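PDB 5MU5: DUF115 domain-containing protein from Magnetospirillum magneticum AMB-1, which is a Maf-type glycosyltransferase involved in flagella formation, probably transferring sugars to flagellin. Local coordinates for residues Thr305-Leu310 with Ala334-Glu339; Gly314-Phe319 with Gly343-Ile348. All blocks are in the same frame, centred on the assembly; numbering follows the deposited sequence.

Contact 1: residues Thr305-Leu310 with Ala334-Glu339. With SO4 (sulfate ion), chain B.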
# COMPACT_ATOMS: atom_id res chain seq x y z
N THR A 305 -13.08 2.45 -21.50
CA THR A 305 -14.24 2.06 -22.31
C THR A 305 -15.19 3.17 -22.69
O THR A 305 -16.10 2.95 -23.52
CB THR A 305 -15.06 0.92 -21.64
OG1 THR A 305 -15.41 1.30 -20.29
CG2 THR A 305 -14.26 -0.36 -21.62
N ALA A 306 -15.00 4.35 -22.12
CA ALA A 306 -15.77 5.54 -22.50
C ALA A 306 -15.68 5.84 -24.00
O ALA A 306 -16.56 6.48 -24.57
CB ALA A 306 -15.22 6.74 -21.75
N SER A 307 -14.62 5.38 -24.63
CA SER A 307 -14.39 5.66 -26.04
C SER A 307 -15.53 5.16 -26.93
O SER A 307 -15.90 5.82 -27.91
CB SER A 307 -13.06 5.04 -26.48
OG SER A 307 -13.04 3.63 -26.25
N ARG A 308 -16.11 4.03 -26.56
CA ARG A 308 -17.21 3.43 -27.31
C ARG A 308 -18.37 4.40 -27.51
O ARG A 308 -18.82 4.60 -28.63
CB ARG A 308 -17.69 2.15 -26.62
CG ARG A 308 -18.79 1.44 -27.36
CD ARG A 308 -19.12 0.08 -26.75
NE ARG A 308 -18.13 -0.97 -27.05
CZ ARG A 308 -17.96 -1.56 -28.24
NH1 ARG A 308 -18.69 -1.19 -29.30
NH2 ARG A 308 -17.04 -2.50 -28.38
N VAL A 309 -18.84 5.03 -26.43
CA VAL A 309 -19.99 5.93 -26.50
C VAL A 309 -19.63 7.26 -27.20
O VAL A 309 -20.44 7.83 -27.94
CB VAL A 309 -20.65 6.17 -25.12
CG1 VAL A 309 -19.73 6.90 -24.14
CG2 VAL A 309 -21.96 6.94 -25.29
N LEU A 310 -18.42 7.74 -27.00
CA LEU A 310 -17.98 8.94 -27.69
C LEU A 310 -17.94 8.66 -29.19
O LEU A 310 -18.58 9.38 -29.97
CB LEU A 310 -16.61 9.40 -27.18
CG LEU A 310 -16.60 9.76 -25.70
CD1 LEU A 310 -15.20 9.93 -25.19
CD2 LEU A 310 -17.41 11.02 -25.45
N ALA A 334 -9.30 -2.98 -28.72
CA ALA A 334 -9.22 -3.42 -30.12
C ALA A 334 -10.59 -3.55 -30.77
O ALA A 334 -10.76 -3.20 -31.93
CB ALA A 334 -8.47 -4.75 -30.22
N ALA A 335 -11.57 -4.08 -30.03
CA ALA A 335 -12.95 -4.22 -30.53
C ALA A 335 -13.56 -2.85 -30.88
O ALA A 335 -14.27 -2.71 -31.88
CB ALA A 335 -13.82 -4.93 -29.48
N VAL A 336 -13.27 -1.84 -30.07
CA VAL A 336 -13.75 -0.48 -30.34
C VAL A 336 -13.06 0.09 -31.58
O VAL A 336 -13.71 0.73 -32.40
CB VAL A 336 -13.52 0.45 -29.14
CG1 VAL A 336 -14.00 1.84 -29.47
CG2 VAL A 336 -14.23 -0.07 -27.89
N HIS A 337 -11.75 -0.11 -31.71
CA HIS A 337 -10.98 0.28 -32.90
C HIS A 337 -11.53 -0.36 -34.18
O HIS A 337 -11.73 0.30 -35.20
CB HIS A 337 -9.52 -0.14 -32.71
CG HIS A 337 -8.64 0.15 -33.89
ND1 HIS A 337 -8.23 1.42 -34.23
CD2 HIS A 337 -8.06 -0.69 -34.79
CE1 HIS A 337 -7.45 1.36 -35.29
NE2 HIS A 337 -7.33 0.09 -35.65
N GLU A 338 -11.77 -1.66 -34.09
CA GLU A 338 -12.34 -2.43 -35.18
C GLU A 338 -13.71 -1.88 -35.59
O GLU A 338 -13.99 -1.78 -36.76
CB GLU A 338 -12.47 -3.90 -34.75
CG GLU A 338 -13.28 -4.79 -35.68
CD GLU A 338 -12.62 -4.96 -37.03
OE1 GLU A 338 -11.40 -5.23 -37.05
OE2 GLU A 338 -13.32 -4.85 -38.06
N GLU A 339 -14.55 -1.51 -34.63
CA GLU A 339 -15.91 -1.06 -34.95
C GLU A 339 -16.00 0.39 -35.41
O GLU A 339 -16.76 0.69 -36.31
CB GLU A 339 -16.85 -1.29 -33.76
CG GLU A 339 -18.29 -0.88 -34.05
CD GLU A 339 -19.28 -1.35 -32.98
OE1 GLU A 339 -18.88 -2.08 -32.05
OE2 GLU A 339 -20.47 -0.98 -33.09
S SO4 B . -13.25 1.30 -17.84
O1 SO4 B . -13.65 2.73 -17.71
O2 SO4 B . -14.52 0.50 -17.87
O3 SO4 B . -12.40 0.90 -16.67
O4 SO4 B . -12.43 1.15 -19.09
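R308 and E339 meet in a salt bridge that spans two helices of the MptE-like region, 307-312 and 327-340. NH1 of R308 donates to OE1 of E339 over 2.9 Å, with an N-H...O angle of 157°. The acceptor lies in the guanidinium plane, whereas NH1 stands well above the carboxylate plane; the two flat groups are turned 55° against each other. It is a single-pronged bridge: OE2 of E339 is 4.2 Å from NH1 of R308.

The torsions account for this reach. CG of R308 is anti to its backbone N, CD continues the extension, a turn about CG-CD (chi3 -75°) takes NE off the extended line, and a further turn about CD-NE places CZ and with it the guanidinium. E339 comes to meet it with an extended chain, the two side chains crossing at about a right angle.

V336 supplies the aliphatic side of the contact. Its CG2 sits over one face of the guanidinium, 3.7 Å from NH2 of R308, while CB of A335 lies farther off near the guanidinium edge. The other branch, CG1 of V336, turns to S307 and stops 3.8 Å from its OG. That hydroxyl also makes a weak hydrogen bond to the carbonyl of G304, and F342 packs against S307 as well.

At the start of segment 305-310, T305 holds a sulfate, probably from the crystallisation liquor, through its backbone N and through OG1, the latter 2.7 Å from O2 of the ion; S280 OG is also hydrogen-bonded to it. The chemistry is thus divided: buried V336 sets its methyls against the guanidinium face and the serine hydroxyl, and partly exposed R308 and exposed E339 form a single charge pair whose attraction solvent probably weakens.

Contact 2: residues Gly314-Phe319 with Gly343-Ile348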
# COMPACT_ATOMS: atom_id res chain seq x y z
N GLY A 314 -20.04 10.09 -32.80
CA GLY A 314 -19.24 10.99 -33.60
C GLY A 314 -18.49 12.02 -32.79
O GLY A 314 -18.42 13.19 -33.16
N ILE A 315 -17.92 11.60 -31.67
CA ILE A 315 -17.12 12.48 -30.85
C ILE A 315 -15.71 11.94 -30.89
O ILE A 315 -15.49 10.78 -30.61
CB ILE A 315 -17.63 12.54 -29.41
CG1 ILE A 315 -19.06 13.14 -29.39
CG2 ILE A 315 -16.67 13.32 -28.53
CD1 ILE A 315 -19.82 12.98 -28.08
N GLN A 316 -14.76 12.78 -31.28
CA GLN A 316 -13.37 12.36 -31.40
C GLN A 316 -12.58 12.62 -30.11
O GLN A 316 -12.35 13.75 -29.75
CB GLN A 316 -12.71 13.11 -32.57
CG GLN A 316 -11.22 12.87 -32.75
CD GLN A 316 -10.88 11.42 -33.07
OE1 GLN A 316 -11.44 10.84 -33.99
NE2 GLN A 316 -9.95 10.85 -32.31
N PRO A 317 -12.19 11.57 -29.39
CA PRO A 317 -11.27 11.82 -28.28
C PRO A 317 -9.95 12.41 -28.77
O PRO A 317 -9.46 12.03 -29.82
CB PRO A 317 -10.98 10.42 -27.72
CG PRO A 317 -12.01 9.54 -28.26
CD PRO A 317 -12.56 10.15 -29.50
N ASP A 318 -9.39 13.34 -28.02
CA ASP A 318 -8.07 13.87 -28.30
C ASP A 318 -7.07 12.92 -27.66
O ASP A 318 -6.03 12.60 -28.23
CB ASP A 318 -7.96 15.27 -27.74
CG ASP A 318 -8.92 16.26 -28.46
OD1 ASP A 318 -8.63 16.59 -29.63
OD2 ASP A 318 -9.93 16.72 -27.85
N PHE A 319 -7.41 12.45 -26.46
CA PHE A 319 -6.58 11.47 -25.77
C PHE A 319 -7.42 10.30 -25.33
O PHE A 319 -8.57 10.48 -24.94
CB PHE A 319 -5.87 12.09 -24.57
CG PHE A 319 -4.93 13.19 -24.96
CD1 PHE A 319 -3.76 12.89 -25.63
CD2 PHE A 319 -5.23 14.51 -24.69
CE1 PHE A 319 -2.88 13.89 -26.01
CE2 PHE A 319 -4.37 15.52 -25.07
CZ PHE A 319 -3.19 15.20 -25.74
N GLY A 343 -9.28 7.28 -35.10
CA GLY A 343 -8.96 8.53 -35.78
C GLY A 343 -7.60 9.07 -35.39
O GLY A 343 -6.60 8.34 -35.41
N SER A 344 -7.56 10.34 -35.01
CA SER A 344 -6.32 11.01 -34.64
C SER A 344 -6.00 10.97 -33.13
O SER A 344 -5.13 11.69 -32.67
CB SER A 344 -6.42 12.47 -35.06
OG SER A 344 -7.50 13.05 -34.35
N ALA A 345 -6.72 10.15 -32.35
CA ALA A 345 -6.51 10.10 -30.89
C ALA A 345 -5.11 9.63 -30.52
O ALA A 345 -4.59 8.71 -31.12
CB ALA A 345 -7.55 9.20 -30.23
N THR A 346 -4.49 10.29 -29.55
CA THR A 346 -3.23 9.85 -28.98
C THR A 346 -3.58 9.00 -27.77
O THR A 346 -4.48 9.34 -27.00
CB THR A 346 -2.38 11.07 -28.55
OG1 THR A 346 -1.90 11.70 -29.73
CG2 THR A 346 -1.18 10.68 -27.69
N LEU A 347 -2.89 7.89 -27.60
CA LEU A 347 -3.06 7.03 -26.44
C LEU A 347 -2.09 7.46 -25.34
O LEU A 347 -0.89 7.58 -25.60
CB LEU A 347 -2.82 5.57 -26.85
CG LEU A 347 -2.88 4.40 -25.85
CD1 LEU A 347 -1.69 4.42 -24.92
CD2 LEU A 347 -4.16 4.36 -25.04
N ILE A 348 -2.60 7.72 -24.14
CA ILE A 348 -1.73 7.97 -23.00
C ILE A 348 -1.94 6.79 -22.09
O ILE A 348 -3.04 6.59 -21.58
CB ILE A 348 -2.08 9.24 -22.21
CG1 ILE A 348 -1.94 10.47 -23.11
CG2 ILE A 348 -1.19 9.35 -20.97
CD1 ILE A 348 -2.31 11.76 -22.42
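F319 and T346 form the tight end of this contact, where two parallel strands begin to pair. N of T346 donates to O of D318 over 3.1 Å at a nearly straight 168°, and CA of F319 makes a CA-H...O contact with O of T346 at 3.2 Å. Both side chains leave the same face of the sheet and lie side by side. CG of F319 is anti to its carbonyl carbon (chi1 -62°); farther out, CD1 of the ring comes 3.7 Å from CB of T346, with CG2 of T346 near the ring plane at its edge. CD1 of I348 approaches the same ring atom of F319 obliquely, also at 3.7 Å.

Toward the exposed residues G343 and S344 the contact is looser. There Q316 turns at chi2 (63°), which places CD; rotation about CG-CD then orients the amide, and NE2 donates to O of P317, in its own segment, over 2.8 Å; F342 O is a second acceptor. The same NE2 lies 3.6 Å from CB of A345, and OE1 of Q316 lies 3.8 Å from CA of G343. An alanine in place of Q316 would probably leave the carbonyls of P317 and F342 without this shared donor and open a gap beside CB of A345.

The paired strands, 319-322 and 346-350, are neighbours in the large mixed sheet. Strand 299-303 flanks the first of them, with I300 bonded to D318, and strand 363-367 the second, where D363 is hydrogen-bonded to the hydroxyl of T346. Helix 515-528 covers the F319 face through L522 and V525, and its K518 forms a salt bridge with D318.

From the N terminus, the chain leaves strand 299-303, enters helix 307-312 at segment 305-310, turns through 314-319 into strand 319-322, then runs through helix 327-340 to strand 346-350. Contact 1 closes the loop from 305-310 to 334-339, joining two successive helices; contact 2 closes that from 314-319 to 343-348, joining the strands that follow them. The segments alternate, so the loops cross rather than nest, as expected of consecutive beta-alpha-beta crossovers in a parallel arrangement. The centres of contact 1 and contact 2 lie about 11 Å apart. They touch where O of L310 probably accepts a hydrogen bond from N of I315, part of the Schellman motif with G314 that ends the first helix.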